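PDB 3GVX: glycerate dehydrogenase related protein from Thermoplasma acidophilum, which probably binds NAD and reduces 2-oxoacids such as glyoxylate or hydroxypyruvate, as a member of the D-isomer specific 2-hydroxyacid dehydrogenase family. Local coordinates for residues L119-K123 / F144-V148; V148-T152 / L170-S174; D175-I181 / L203-A209; V213-P217 / V235-E239; R226-Y231 / L247-I251. All coordinates share one frame. Numbering follows the deposited sequence.

All five contacts belong to the nucleotide-binding domain, a Rossmann-type parallel sheet with helices packed on it. Contacts 2, 3 and 4 are buried. Contact 2 lays a helix end on strand 147-151 through apolar groups, while contact 3 pairs two central strands by backbone hydrogen bonds. Contact 4 sets a loop on the start of helix 216-225, dominated by a tryptophan and a lysine. Contact 1 sets the loop before strand 124-128 against the start of strand 147-151, and contact 5 ties the edge strand 250-252 to strand 230-233. Both are only partly buried, and both touch the second subunit. F176 of contact 3 packs on L120, K123 and M146 of contact 1. Y231 of contact 5 hydrogen-bonds N207 of contact 3.

Contact 1 (L119-K123 / F144-V148); sequences LLYGK and FGMRV
The loop 119-123 runs beside the turn that leads from helix 132-143 into strand 147-151. L120 to K123 form a type II beta turn, closed by K123 N to L120 O at 2.9 Å. G122, with phi/psi 87/-10, holds its third position. G145 leaves the helix with positive phi (81/17) in a Schellman motif. The nearest CA pairs are Y121-G145 (4.9 Å) and G122-M146 (5.1 Å). Two backbone bonds join the segments. G122 N donates to G145 O at 3.2 Å, and R147 N donates to K123 O at 2.8 Å and 173°. F144 O receives a CA-H...O contact from Y121 CA at 3.6 Å. A CB on G145 would clash with the Y121 ring, whose CD1 lies 4.0 Å from G145 CA. L120 (m,t) points toward segment 144-148. Its CB is 3.9 Å from CE of selenomethionine M146, and its CD1 lies over one face of the F144 ring, 4.4 Å from F144 CD1. G122 N, K123 O, G145 O and R147 N are thus satisfied across the contact, L120 N and Y121 N by E87 of the second subunit, and M146 O by K142 NZ. The chemistry implies a junction held by main-chain bonds beside a small apolar cluster, with E87 of the second subunit accepting from two of the loop's amides.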
# COMPACT_ATOMS: atom_id res chain seq x y z
N LEU B 119 -6.89 -10.05 3.13
CA LEU B 119 -6.51 -8.84 3.80
C LEU B 119 -5.10 -8.93 4.32
O LEU B 119 -4.67 -9.99 4.76
CB LEU B 119 -7.42 -8.70 4.97
CG LEU B 119 -8.33 -7.56 5.32
CD1 LEU B 119 -9.67 -7.49 4.53
CD2 LEU B 119 -8.54 -7.91 6.76
N LEU B 120 -4.40 -7.81 4.32
CA LEU B 120 -3.04 -7.80 4.80
C LEU B 120 -3.03 -7.59 6.30
O LEU B 120 -2.23 -8.19 7.02
CB LEU B 120 -2.25 -6.70 4.12
CG LEU B 120 -2.20 -6.91 2.62
CD1 LEU B 120 -1.42 -5.77 1.98
CD2 LEU B 120 -1.60 -8.29 2.31
N TYR B 121 -3.94 -6.75 6.77
CA TYR B 121 -4.02 -6.44 8.19
C TYR B 121 -3.97 -7.65 9.12
O TYR B 121 -4.77 -8.58 9.01
CB TYR B 121 -5.29 -5.65 8.49
CG TYR B 121 -5.35 -5.14 9.91
CD1 TYR B 121 -4.81 -3.90 10.25
CD2 TYR B 121 -5.95 -5.90 10.91
CE1 TYR B 121 -4.89 -3.42 11.56
CE2 TYR B 121 -6.03 -5.43 12.22
CZ TYR B 121 -5.50 -4.19 12.54
OH TYR B 121 -5.62 -3.70 13.81
N GLY B 122 -3.01 -7.64 10.05
CA GLY B 122 -2.88 -8.73 11.00
C GLY B 122 -2.03 -9.89 10.54
O GLY B 122 -1.68 -10.77 11.31
N LYS B 123 -1.66 -9.89 9.27
CA LYS B 123 -0.84 -10.97 8.77
C LYS B 123 0.67 -10.82 8.92
O LYS B 123 1.20 -9.73 9.08
CB LYS B 123 -1.22 -11.25 7.33
CG LYS B 123 -2.48 -12.06 7.27
CD LYS B 123 -3.19 -11.84 5.99
CE LYS B 123 -4.23 -12.92 5.79
NZ LYS B 123 -5.14 -12.97 6.95
N PHE B 144 0.34 -0.93 7.17
CA PHE B 144 -0.79 -1.77 6.80
C PHE B 144 -1.24 -2.65 7.96
O PHE B 144 -2.18 -3.42 7.84
CB PHE B 144 -0.45 -2.64 5.57
CG PHE B 144 -0.71 -1.96 4.26
CD1 PHE B 144 -1.99 -1.82 3.79
CD2 PHE B 144 0.33 -1.45 3.51
CE1 PHE B 144 -2.24 -1.18 2.59
CE2 PHE B 144 0.08 -0.81 2.30
CZ PHE B 144 -1.21 -0.68 1.85
N GLY B 145 -0.53 -2.54 9.08
CA GLY B 145 -0.86 -3.34 10.24
C GLY B 145 -0.31 -4.75 10.20
O GLY B 145 -0.74 -5.61 10.96
N MSE B 146 0.66 -5.00 9.34
CA MSE B 146 1.21 -6.34 9.25
C MSE B 146 2.25 -6.57 10.32
O MSE B 146 2.80 -5.63 10.86
CB MSE B 146 1.84 -6.55 7.87
CG MSE B 146 0.98 -6.02 6.73
SE MSE B 146 1.67 -6.53 5.13
CE MSE B 146 1.24 -8.09 5.11
N ARG B 147 2.53 -7.83 10.59
CA ARG B 147 3.55 -8.23 11.55
C ARG B 147 4.74 -8.54 10.65
O ARG B 147 4.57 -9.09 9.56
CB ARG B 147 3.07 -9.48 12.29
CG ARG B 147 4.05 -10.10 13.25
CD ARG B 147 3.46 -11.40 13.84
NE ARG B 147 4.28 -11.91 14.93
CZ ARG B 147 4.57 -11.23 16.03
NH1 ARG B 147 4.09 -10.00 16.19
NH2 ARG B 147 5.34 -11.77 16.96
N VAL B 148 5.95 -8.19 11.08
CA VAL B 148 7.10 -8.43 10.23
C VAL B 148 8.15 -9.39 10.76
O VAL B 148 8.63 -9.26 11.88
CB VAL B 148 7.77 -7.08 9.84
CG1 VAL B 148 9.05 -7.33 9.06
CG2 VAL B 148 6.77 -6.25 9.00

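Contact 2 (V148-T152 / L170-S174); sequences VIAYT and LFRQS
I149 reaches from strand 147-151 across the end of helix 167-172 and overlaps L170 and Q173. Its rotamer is m,t. This brings its CD1 to 3.5 Å from Q173 CB and 4.4 Å from S174 OG. The strand is extended, with phi/psi near -118/130. A150 points away from the helix end, between I149 and Y151, which both start toward it. L170 (t,p) lays CD1 along the strand backbone, 3.8 Å from both A150 C and Y151 N, and 4.1 Å from Y151 CB. The closest CA pair is Y151-L170 at 6.5 Å. Y151 (t) then leads its ring away. The contact is apolar. L170 O and F171 O accept locally: S174 OG donates to L170 O at 2.7 Å, Q173 N donates to L170 O at 3.0 Å, and S174 N donates to F171 O at 3.3 Å. V162 of the neighbouring strand 162-163 also packs on I149 and Q173. F171 starts away from the strand, and its side chain touches L195 and L196 of helix 193-196. I149, L170 and Q173 CB thus pack the end of helix 167-172, which leads into strand 176-179, on strand 147-151 of the same parallel sheet, as in the helix-on-sheet layers of a Rossmann-type domain.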
# COMPACT_ATOMS: atom_id res chain seq x y z
N VAL B 148 5.95 -8.19 11.08
CA VAL B 148 7.10 -8.43 10.23
C VAL B 148 8.15 -9.39 10.76
O VAL B 148 8.63 -9.26 11.88
CB VAL B 148 7.77 -7.08 9.84
CG1 VAL B 148 9.05 -7.33 9.06
CG2 VAL B 148 6.77 -6.25 9.00
N ILE B 149 8.49 -10.36 9.93
CA ILE B 149 9.48 -11.35 10.26
C ILE B 149 10.62 -11.18 9.27
O ILE B 149 10.41 -11.08 8.06
CB ILE B 149 8.88 -12.76 10.19
CG1 ILE B 149 7.80 -12.88 11.28
CG2 ILE B 149 9.97 -13.83 10.36
CD1 ILE B 149 6.69 -13.82 10.96
N ALA B 150 11.83 -11.10 9.81
CA ALA B 150 12.96 -10.89 8.96
C ALA B 150 14.02 -11.94 9.12
O ALA B 150 14.28 -12.46 10.20
CB ALA B 150 13.56 -9.52 9.19
N TYR B 151 14.60 -12.28 7.99
CA TYR B 151 15.67 -13.22 7.98
C TYR B 151 16.82 -12.41 7.41
O TYR B 151 16.80 -12.03 6.24
CB TYR B 151 15.38 -14.40 7.08
CG TYR B 151 16.65 -15.15 6.83
CD1 TYR B 151 17.21 -15.95 7.81
CD2 TYR B 151 17.36 -14.95 5.66
CE1 TYR B 151 18.48 -16.52 7.64
CE2 TYR B 151 18.62 -15.51 5.47
CZ TYR B 151 19.17 -16.29 6.46
OH TYR B 151 20.42 -16.85 6.28
N THR B 152 17.82 -12.15 8.24
CA THR B 152 18.92 -11.35 7.76
C THR B 152 20.28 -11.59 8.33
O THR B 152 20.46 -12.11 9.43
CB THR B 152 18.66 -9.87 7.95
OG1 THR B 152 19.72 -9.13 7.35
CG2 THR B 152 18.60 -9.54 9.44
N LEU B 170 11.64 -18.78 8.51
CA LEU B 170 10.92 -17.59 8.06
C LEU B 170 9.65 -18.01 7.32
O LEU B 170 8.57 -17.52 7.61
CB LEU B 170 11.81 -16.73 7.14
CG LEU B 170 11.17 -15.43 6.62
CD1 LEU B 170 11.36 -14.28 7.62
CD2 LEU B 170 11.81 -15.10 5.28
N PHE B 171 9.79 -18.92 6.36
CA PHE B 171 8.63 -19.41 5.61
C PHE B 171 7.58 -19.97 6.55
O PHE B 171 6.38 -19.81 6.34
CB PHE B 171 9.03 -20.49 4.60
CG PHE B 171 9.51 -19.94 3.29
CD1 PHE B 171 10.61 -19.09 3.24
CD2 PHE B 171 8.85 -20.23 2.11
CE1 PHE B 171 11.03 -18.53 2.03
CE2 PHE B 171 9.26 -19.68 0.89
CZ PHE B 171 10.35 -18.83 0.86
N ARG B 172 8.03 -20.62 7.62
CA ARG B 172 7.13 -21.22 8.58
C ARG B 172 6.28 -20.23 9.36
O ARG B 172 5.21 -20.57 9.83
CB ARG B 172 7.91 -22.10 9.55
CG ARG B 172 8.32 -23.44 8.98
CD ARG B 172 8.52 -24.43 10.13
NE ARG B 172 9.74 -24.16 10.88
CZ ARG B 172 10.95 -24.51 10.48
NH1 ARG B 172 11.11 -25.14 9.33
NH2 ARG B 172 12.01 -24.24 11.24
N GLN B 173 6.76 -19.00 9.50
CA GLN B 173 6.03 -17.99 10.25
C GLN B 173 5.39 -16.95 9.34
O GLN B 173 4.85 -15.97 9.82
CB GLN B 173 6.98 -17.25 11.21
CG GLN B 173 7.73 -18.12 12.18
CD GLN B 173 8.66 -17.31 13.05
OE1 GLN B 173 8.22 -16.51 13.87
NE2 GLN B 173 9.97 -17.49 12.85
N SER B 174 5.45 -17.17 8.04
CA SER B 174 4.93 -16.20 7.09
C SER B 174 3.70 -16.55 6.25
O SER B 174 3.51 -17.69 5.83
CB SER B 174 6.05 -15.76 6.15
OG SER B 174 7.18 -15.36 6.89

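Contact 3 (D175-I181 / L203-A209); sequences DFVLIAI and LTIVNVA
I179, V177 and V206 lose the most surface here, and each sits within the pairing of strands 176-179 and 204-207. The strands run parallel, with axes 4.7 Å apart and 14° between them. F176 pairs with T204, V177 with I205, L178 with V206 and I179 with N207, at CA distances of 4.7 to 4.9 Å. V177 bonds strand 204-207 through both N and O: its N donates to T204 O at 2.9 Å, and its O accepts from V206 N at 2.8 Å. V206 O then takes I179 N at 2.7 Å, and I179 O takes V208 N at 3.0 Å. T204 N to D175 O, at 3.3 Å, begins the series. The strands flank helix 193-196 in the chain, a beta-alpha-beta unit of the Rossmann-type sheet. V177 (t) puts CG2 3.9 Å from L203 CD1. On that same face I179 (m,t) sets CD1 3.8 Å from I205 CG2, and its CG2 lies 3.9 Å from A209 CB. On the other face V206 CB meets L178 CD1 at 3.6 Å. Past the strand, A209 N donates to N207 OD1 at 2.9 Å in an Asx turn, while N207 ND2 bonds Y231 OH. Water 1 donates to D175 O at 3.1 Å and accepts from T204 OG1 at 2.6 Å.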
# COMPACT_ATOMS: atom_id res chain seq x y z
N ASP B 175 2.87 -15.54 6.01
CA ASP B 175 1.69 -15.68 5.15
C ASP B 175 2.10 -15.13 3.80
O ASP B 175 1.57 -15.51 2.75
CB ASP B 175 0.51 -14.90 5.73
CG ASP B 175 0.09 -15.40 7.08
OD1 ASP B 175 -0.18 -16.60 7.22
OD2 ASP B 175 0.03 -14.60 8.02
N PHE B 176 3.06 -14.22 3.85
CA PHE B 176 3.60 -13.57 2.68
C PHE B 176 5.10 -13.54 2.85
O PHE B 176 5.60 -13.30 3.94
CB PHE B 176 3.10 -12.13 2.57
CG PHE B 176 1.61 -12.01 2.48
CD1 PHE B 176 0.98 -11.97 1.24
CD2 PHE B 176 0.84 -11.95 3.62
CE1 PHE B 176 -0.40 -11.88 1.15
CE2 PHE B 176 -0.54 -11.86 3.54
CZ PHE B 176 -1.16 -11.83 2.30
N VAL B 177 5.81 -13.79 1.77
CA VAL B 177 7.25 -13.75 1.82
C VAL B 177 7.76 -12.89 0.70
O VAL B 177 7.41 -13.07 -0.47
CB VAL B 177 7.88 -15.14 1.68
CG1 VAL B 177 9.37 -14.98 1.33
CG2 VAL B 177 7.69 -15.93 2.96
N LEU B 178 8.59 -11.93 1.08
CA LEU B 178 9.18 -11.06 0.10
C LEU B 178 10.66 -11.37 -0.04
O LEU B 178 11.39 -11.45 0.95
CB LEU B 178 9.01 -9.60 0.49
CG LEU B 178 9.67 -8.78 -0.61
CD1 LEU B 178 8.61 -8.15 -1.52
CD2 LEU B 178 10.60 -7.76 0.03
N ILE B 179 11.11 -11.55 -1.27
CA ILE B 179 12.51 -11.82 -1.48
C ILE B 179 13.20 -10.55 -1.94
O ILE B 179 12.90 -10.02 -2.99
CB ILE B 179 12.74 -12.92 -2.50
CG1 ILE B 179 11.98 -14.18 -2.06
CG2 ILE B 179 14.24 -13.19 -2.65
CD1 ILE B 179 11.76 -15.18 -3.14
N ALA B 180 14.09 -10.06 -1.09
CA ALA B 180 14.84 -8.86 -1.39
C ALA B 180 16.26 -9.08 -0.86
O ALA B 180 16.75 -8.32 -0.03
CB ALA B 180 14.19 -7.70 -0.71
N ILE B 181 16.91 -10.13 -1.35
CA ILE B 181 18.24 -10.47 -0.91
C ILE B 181 19.19 -10.48 -2.11
O ILE B 181 18.82 -10.86 -3.21
CB ILE B 181 18.23 -11.85 -0.21
CG1 ILE B 181 19.44 -11.99 0.71
CG2 ILE B 181 18.15 -12.96 -1.25
CD1 ILE B 181 19.28 -13.06 1.76
N LEU B 203 0.31 -19.29 0.80
CA LEU B 203 1.46 -18.41 0.85
C LEU B 203 1.59 -17.67 -0.47
O LEU B 203 1.34 -18.23 -1.53
CB LEU B 203 2.73 -19.21 1.10
CG LEU B 203 4.00 -18.39 0.84
CD1 LEU B 203 4.21 -17.36 1.97
CD2 LEU B 203 5.19 -19.34 0.71
N THR B 204 1.96 -16.40 -0.38
CA THR B 204 2.18 -15.57 -1.55
C THR B 204 3.63 -15.15 -1.49
O THR B 204 4.12 -14.63 -0.48
CB THR B 204 1.30 -14.32 -1.55
OG1 THR B 204 -0.08 -14.71 -1.53
CG2 THR B 204 1.57 -13.47 -2.79
N ILE B 205 4.34 -15.41 -2.58
CA ILE B 205 5.73 -15.08 -2.64
C ILE B 205 5.95 -13.93 -3.60
O ILE B 205 5.42 -13.92 -4.71
CB ILE B 205 6.56 -16.29 -3.07
CG1 ILE B 205 6.24 -17.44 -2.11
CG2 ILE B 205 8.04 -15.92 -3.10
CD1 ILE B 205 7.21 -18.58 -2.10
N VAL B 206 6.71 -12.95 -3.15
CA VAL B 206 7.00 -11.80 -3.97
C VAL B 206 8.50 -11.70 -4.16
O VAL B 206 9.27 -11.67 -3.20
CB VAL B 206 6.49 -10.51 -3.31
CG1 VAL B 206 6.46 -9.39 -4.32
CG2 VAL B 206 5.11 -10.77 -2.67
N ASN B 207 8.92 -11.65 -5.42
CA ASN B 207 10.34 -11.56 -5.72
C ASN B 207 10.73 -10.24 -6.35
O ASN B 207 10.36 -9.94 -7.48
CB ASN B 207 10.74 -12.70 -6.67
CG ASN B 207 12.23 -12.90 -6.71
OD1 ASN B 207 13.01 -11.99 -6.41
ND2 ASN B 207 12.65 -14.10 -7.09
N VAL B 208 11.48 -9.43 -5.61
CA VAL B 208 11.97 -8.17 -6.15
C VAL B 208 13.50 -8.14 -6.07
O VAL B 208 14.11 -7.08 -6.05
CB VAL B 208 11.39 -6.95 -5.40
CG1 VAL B 208 9.92 -6.78 -5.72
CG2 VAL B 208 11.63 -7.09 -3.89
N ALA B 209 14.10 -9.33 -6.03
CA ALA B 209 15.56 -9.44 -5.97
C ALA B 209 16.10 -9.88 -7.33
O ALA B 209 16.18 -9.10 -8.26
CB ALA B 209 15.96 -10.44 -4.87
O HOH W 1 -0.91 -15.21 0.86

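Contact 4 (V213-P217 / V235-E239); sequences VVSKP and VWWNE
W237 and K216 make up most of this contact. It fastens the loop after strand 230-233 to the N-capped start of helix 216-225, the helix between strands 204-207 and 230-233 of the Rossmann-type sheet. S215 is the N-cap and bonds D218 N through OG. The nearest CA pair is K216-W237, at 7.4 Å. W237 takes chi1 -55° (m) and chi2 -97°, which turns its indole toward the helix start. NE1 donates to V214 O at 2.7 Å and 154°, with the oxygen near the ring plane. V214 (t) packs CG1 3.7 Å from W237 CZ2. K216 is fully extended, all four chi angles t, and lies across the indole. Its CB sits 3.6 Å above the centroid of the five-membered ring of W237, 17° off the normal, in a CH-pi contact. Further along, K216 CD is 3.4 Å from W237 CE3. W236 is t with chi2 -100°, and its NE1 ends 4.0 Å from K216 NZ. Water 2 bridges K216 NZ (2.9 Å) and W237 O (3.2 Å), with a weak link to W236 NE1 (3.1 Å). E239 (m,t) folds back so that OE2 accepts from W236 N at 2.9 Å. K216 NZ also forms a salt bridge with E244. The lysine therefore works in two ways: its methylenes pack on an aromatic face, while its charge is met by carboxylate and water beyond the ring.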
# COMPACT_ATOMS: atom_id res chain seq x y z
N VAL B 213 18.04 -16.26 -7.48
CA VAL B 213 18.06 -16.59 -6.07
C VAL B 213 17.03 -17.71 -5.95
O VAL B 213 16.93 -18.39 -4.93
CB VAL B 213 17.66 -15.39 -5.18
CG1 VAL B 213 17.56 -15.83 -3.72
CG2 VAL B 213 18.68 -14.25 -5.34
N VAL B 214 16.27 -17.91 -7.03
CA VAL B 214 15.27 -18.96 -7.07
C VAL B 214 15.53 -20.02 -8.14
O VAL B 214 15.84 -19.72 -9.30
CB VAL B 214 13.84 -18.40 -7.31
CG1 VAL B 214 12.85 -19.56 -7.52
CG2 VAL B 214 13.41 -17.52 -6.13
N SER B 215 15.41 -21.27 -7.72
CA SER B 215 15.56 -22.41 -8.60
C SER B 215 14.35 -22.42 -9.49
O SER B 215 13.22 -22.67 -9.05
CB SER B 215 15.61 -23.71 -7.81
OG SER B 215 15.27 -24.82 -8.62
N LYS B 216 14.59 -22.15 -10.76
CA LYS B 216 13.50 -22.13 -11.71
C LYS B 216 12.66 -23.41 -11.78
O LYS B 216 11.44 -23.34 -11.66
CB LYS B 216 14.03 -21.79 -13.08
CG LYS B 216 12.93 -21.78 -14.08
CD LYS B 216 13.31 -20.97 -15.27
CE LYS B 216 12.24 -21.10 -16.29
NZ LYS B 216 12.65 -20.46 -17.56
N PRO B 217 13.28 -24.58 -11.99
CA PRO B 217 12.46 -25.80 -12.06
C PRO B 217 11.74 -26.12 -10.75
O PRO B 217 10.63 -26.65 -10.75
CB PRO B 217 13.47 -26.89 -12.44
CG PRO B 217 14.57 -26.11 -13.14
CD PRO B 217 14.69 -24.89 -12.28
N VAL B 235 11.08 -10.10 -11.56
CA VAL B 235 12.27 -10.60 -12.24
C VAL B 235 12.12 -12.04 -12.69
O VAL B 235 11.68 -12.90 -11.93
CB VAL B 235 13.51 -10.51 -11.35
CG1 VAL B 235 13.74 -9.07 -10.90
CG2 VAL B 235 13.37 -11.47 -10.17
N TRP B 236 12.50 -12.29 -13.93
CA TRP B 236 12.39 -13.63 -14.47
C TRP B 236 13.76 -14.15 -14.87
O TRP B 236 14.69 -13.36 -15.04
CB TRP B 236 11.43 -13.61 -15.65
CG TRP B 236 10.96 -14.94 -15.99
CD1 TRP B 236 11.43 -15.73 -16.99
CD2 TRP B 236 9.94 -15.70 -15.32
NE1 TRP B 236 10.78 -16.93 -16.99
CE2 TRP B 236 9.86 -16.94 -15.98
CE3 TRP B 236 9.09 -15.45 -14.24
CZ2 TRP B 236 8.96 -17.93 -15.59
CZ3 TRP B 236 8.21 -16.43 -13.85
CH2 TRP B 236 8.15 -17.67 -14.53
N TRP B 237 13.91 -15.46 -15.03
CA TRP B 237 15.21 -15.96 -15.43
C TRP B 237 15.50 -15.58 -16.87
O TRP B 237 14.58 -15.47 -17.71
CB TRP B 237 15.31 -17.47 -15.22
CG TRP B 237 15.00 -17.90 -13.83
CD1 TRP B 237 15.89 -18.15 -12.83
CD2 TRP B 237 13.70 -18.10 -13.28
NE1 TRP B 237 15.22 -18.51 -11.69
CE2 TRP B 237 13.88 -18.49 -11.94
CE3 TRP B 237 12.41 -18.00 -13.80
CZ2 TRP B 237 12.80 -18.77 -11.09
CZ3 TRP B 237 11.34 -18.28 -12.96
CH2 TRP B 237 11.55 -18.66 -11.62
N ASN B 238 16.78 -15.38 -17.12
CA ASN B 238 17.35 -15.00 -18.40
C ASN B 238 17.05 -13.56 -18.74
O ASN B 238 17.94 -12.73 -18.63
CB ASN B 238 16.89 -15.95 -19.51
CG ASN B 238 17.23 -17.40 -19.18
OD1 ASN B 238 18.26 -17.68 -18.54
ND2 ASN B 238 16.38 -18.32 -19.62
N GLU B 239 15.81 -13.22 -19.10
CA GLU B 239 15.50 -11.82 -19.42
C GLU B 239 16.53 -11.25 -20.41
O GLU B 239 17.71 -11.18 -20.13
CB GLU B 239 15.58 -10.94 -18.17
CG GLU B 239 14.49 -11.09 -17.14
CD GLU B 239 14.72 -10.13 -15.98
OE1 GLU B 239 15.03 -8.95 -16.26
OE2 GLU B 239 14.60 -10.53 -14.81
O HOH W 2 12.98 -17.97 -18.91

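Contact 5 (R226-Y231 / L247-I251); sequences RSDVWY and LRNAI
L247 leads into the second segment. Its O and that of A250 both accept from K108 NZ of the second subunit. R248 (t,t) follows, with its guanidinium swung back so that NH2 makes a weak hydrogen bond to S227 O at 2.8 Å. S227 lies in a type I beta turn, R226 to V229, closed by V229 N to R226 O at 3.1 Å. N249 is the centre of an inverse gamma turn (phi/psi -73/59), in which A250 N meets R248 O at 2.8 Å. The W230 indole (m) lies over it: N249 CA is 3.4 Å from the centroid of the six-membered ring, 9° off the normal, a CH-pi contact. N249 O accepts from Y231 N at 3.1 Å. A250 pairs with Y231 in a parallel bridge, CA to CA 4.7 Å, and its CB is 3.1 Å from Y231 O. I251 N then reaches Y231 O in a weak bond of 3.4 Å, and I251 CG1 meets W230 CZ3 at 3.9 Å near the ring plane. I251 also packs on helix 79-97. Strand 250-252 thereby joins strand 230-233 as the outermost parallel strand of the Rossmann-type sheet within this chain.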
# COMPACT_ATOMS: atom_id res chain seq x y z
N ARG B 226 1.52 -27.46 -5.37
CA ARG B 226 0.95 -26.54 -4.43
C ARG B 226 0.23 -25.36 -5.11
O ARG B 226 0.69 -24.22 -5.04
CB ARG B 226 2.06 -26.01 -3.55
CG ARG B 226 1.50 -25.21 -2.48
CD ARG B 226 0.70 -26.15 -1.64
NE ARG B 226 1.48 -26.39 -0.45
CZ ARG B 226 1.53 -25.52 0.54
NH1 ARG B 226 0.83 -24.40 0.46
NH2 ARG B 226 2.33 -25.73 1.57
N SER B 227 -0.91 -25.63 -5.74
CA SER B 227 -1.69 -24.62 -6.45
C SER B 227 -2.28 -23.45 -5.66
O SER B 227 -2.86 -22.55 -6.26
CB SER B 227 -2.83 -25.30 -7.22
OG SER B 227 -3.85 -25.75 -6.36
N ASP B 228 -2.17 -23.46 -4.33
CA ASP B 228 -2.70 -22.36 -3.51
C ASP B 228 -1.63 -21.28 -3.37
O ASP B 228 -1.92 -20.15 -3.00
CB ASP B 228 -3.07 -22.87 -2.12
CG ASP B 228 -1.93 -23.63 -1.48
OD1 ASP B 228 -1.44 -24.59 -2.11
OD2 ASP B 228 -1.50 -23.27 -0.37
N VAL B 229 -0.40 -21.66 -3.67
CA VAL B 229 0.72 -20.74 -3.58
C VAL B 229 0.89 -19.93 -4.84
O VAL B 229 0.78 -20.45 -5.96
CB VAL B 229 2.04 -21.51 -3.28
CG1 VAL B 229 3.22 -20.54 -3.28
CG2 VAL B 229 1.92 -22.23 -1.94
N TRP B 230 1.14 -18.64 -4.67
CA TRP B 230 1.33 -17.77 -5.80
C TRP B 230 2.73 -17.22 -5.79
O TRP B 230 3.37 -17.11 -4.75
CB TRP B 230 0.31 -16.62 -5.80
CG TRP B 230 -0.99 -17.03 -6.37
CD1 TRP B 230 -1.80 -18.02 -5.91
CD2 TRP B 230 -1.63 -16.50 -7.54
NE1 TRP B 230 -2.90 -18.15 -6.71
CE2 TRP B 230 -2.83 -17.22 -7.71
CE3 TRP B 230 -1.31 -15.49 -8.45
CZ2 TRP B 230 -3.72 -16.96 -8.77
CZ3 TRP B 230 -2.20 -15.23 -9.50
CH2 TRP B 230 -3.39 -15.96 -9.64
N TYR B 231 3.20 -16.89 -6.97
CA TYR B 231 4.52 -16.35 -7.11
C TYR B 231 4.40 -15.06 -7.89
O TYR B 231 4.05 -15.08 -9.06
CB TYR B 231 5.41 -17.34 -7.86
CG TYR B 231 6.84 -16.88 -8.03
CD1 TYR B 231 7.63 -16.57 -6.92
CD2 TYR B 231 7.41 -16.77 -9.29
CE1 TYR B 231 8.95 -16.15 -7.07
CE2 TYR B 231 8.74 -16.35 -9.46
CZ TYR B 231 9.50 -16.05 -8.35
OH TYR B 231 10.81 -15.68 -8.50
N LEU B 247 2.18 -18.89 -16.39
CA LEU B 247 1.74 -19.60 -15.19
C LEU B 247 0.39 -19.06 -14.73
O LEU B 247 0.12 -17.87 -14.89
CB LEU B 247 2.78 -19.41 -14.07
CG LEU B 247 4.03 -20.28 -14.22
CD1 LEU B 247 5.24 -19.59 -13.60
CD2 LEU B 247 3.76 -21.67 -13.62
N ARG B 248 -0.45 -19.92 -14.17
CA ARG B 248 -1.74 -19.45 -13.69
C ARG B 248 -1.50 -18.64 -12.43
O ARG B 248 -1.69 -17.43 -12.41
CB ARG B 248 -2.70 -20.60 -13.36
CG ARG B 248 -3.97 -20.09 -12.68
CD ARG B 248 -4.93 -21.21 -12.26
NE ARG B 248 -4.84 -21.50 -10.83
CZ ARG B 248 -3.79 -22.01 -10.21
NH1 ARG B 248 -2.70 -22.28 -10.88
NH2 ARG B 248 -3.83 -22.22 -8.90
N ASN B 249 -1.06 -19.34 -11.38
CA ASN B 249 -0.81 -18.74 -10.08
C ASN B 249 0.43 -17.85 -9.98
O ASN B 249 1.32 -18.10 -9.18
CB ASN B 249 -0.78 -19.82 -8.98
CG ASN B 249 0.02 -21.07 -9.38
OD1 ASN B 249 0.39 -21.87 -8.53
ND2 ASN B 249 0.26 -21.23 -10.68
N ALA B 250 0.48 -16.82 -10.81
CA ALA B 250 1.57 -15.87 -10.80
C ALA B 250 1.15 -14.57 -11.45
O ALA B 250 0.27 -14.55 -12.30
CB ALA B 250 2.79 -16.46 -11.52
N ILE B 251 1.77 -13.48 -11.02
CA ILE B 251 1.54 -12.17 -11.59
C ILE B 251 2.97 -11.71 -11.78
O ILE B 251 3.79 -11.77 -10.86
CB ILE B 251 0.83 -11.20 -10.64
CG1 ILE B 251 -0.50 -11.79 -10.17
CG2 ILE B 251 0.60 -9.88 -11.34
CD1 ILE B 251 -1.32 -10.84 -9.33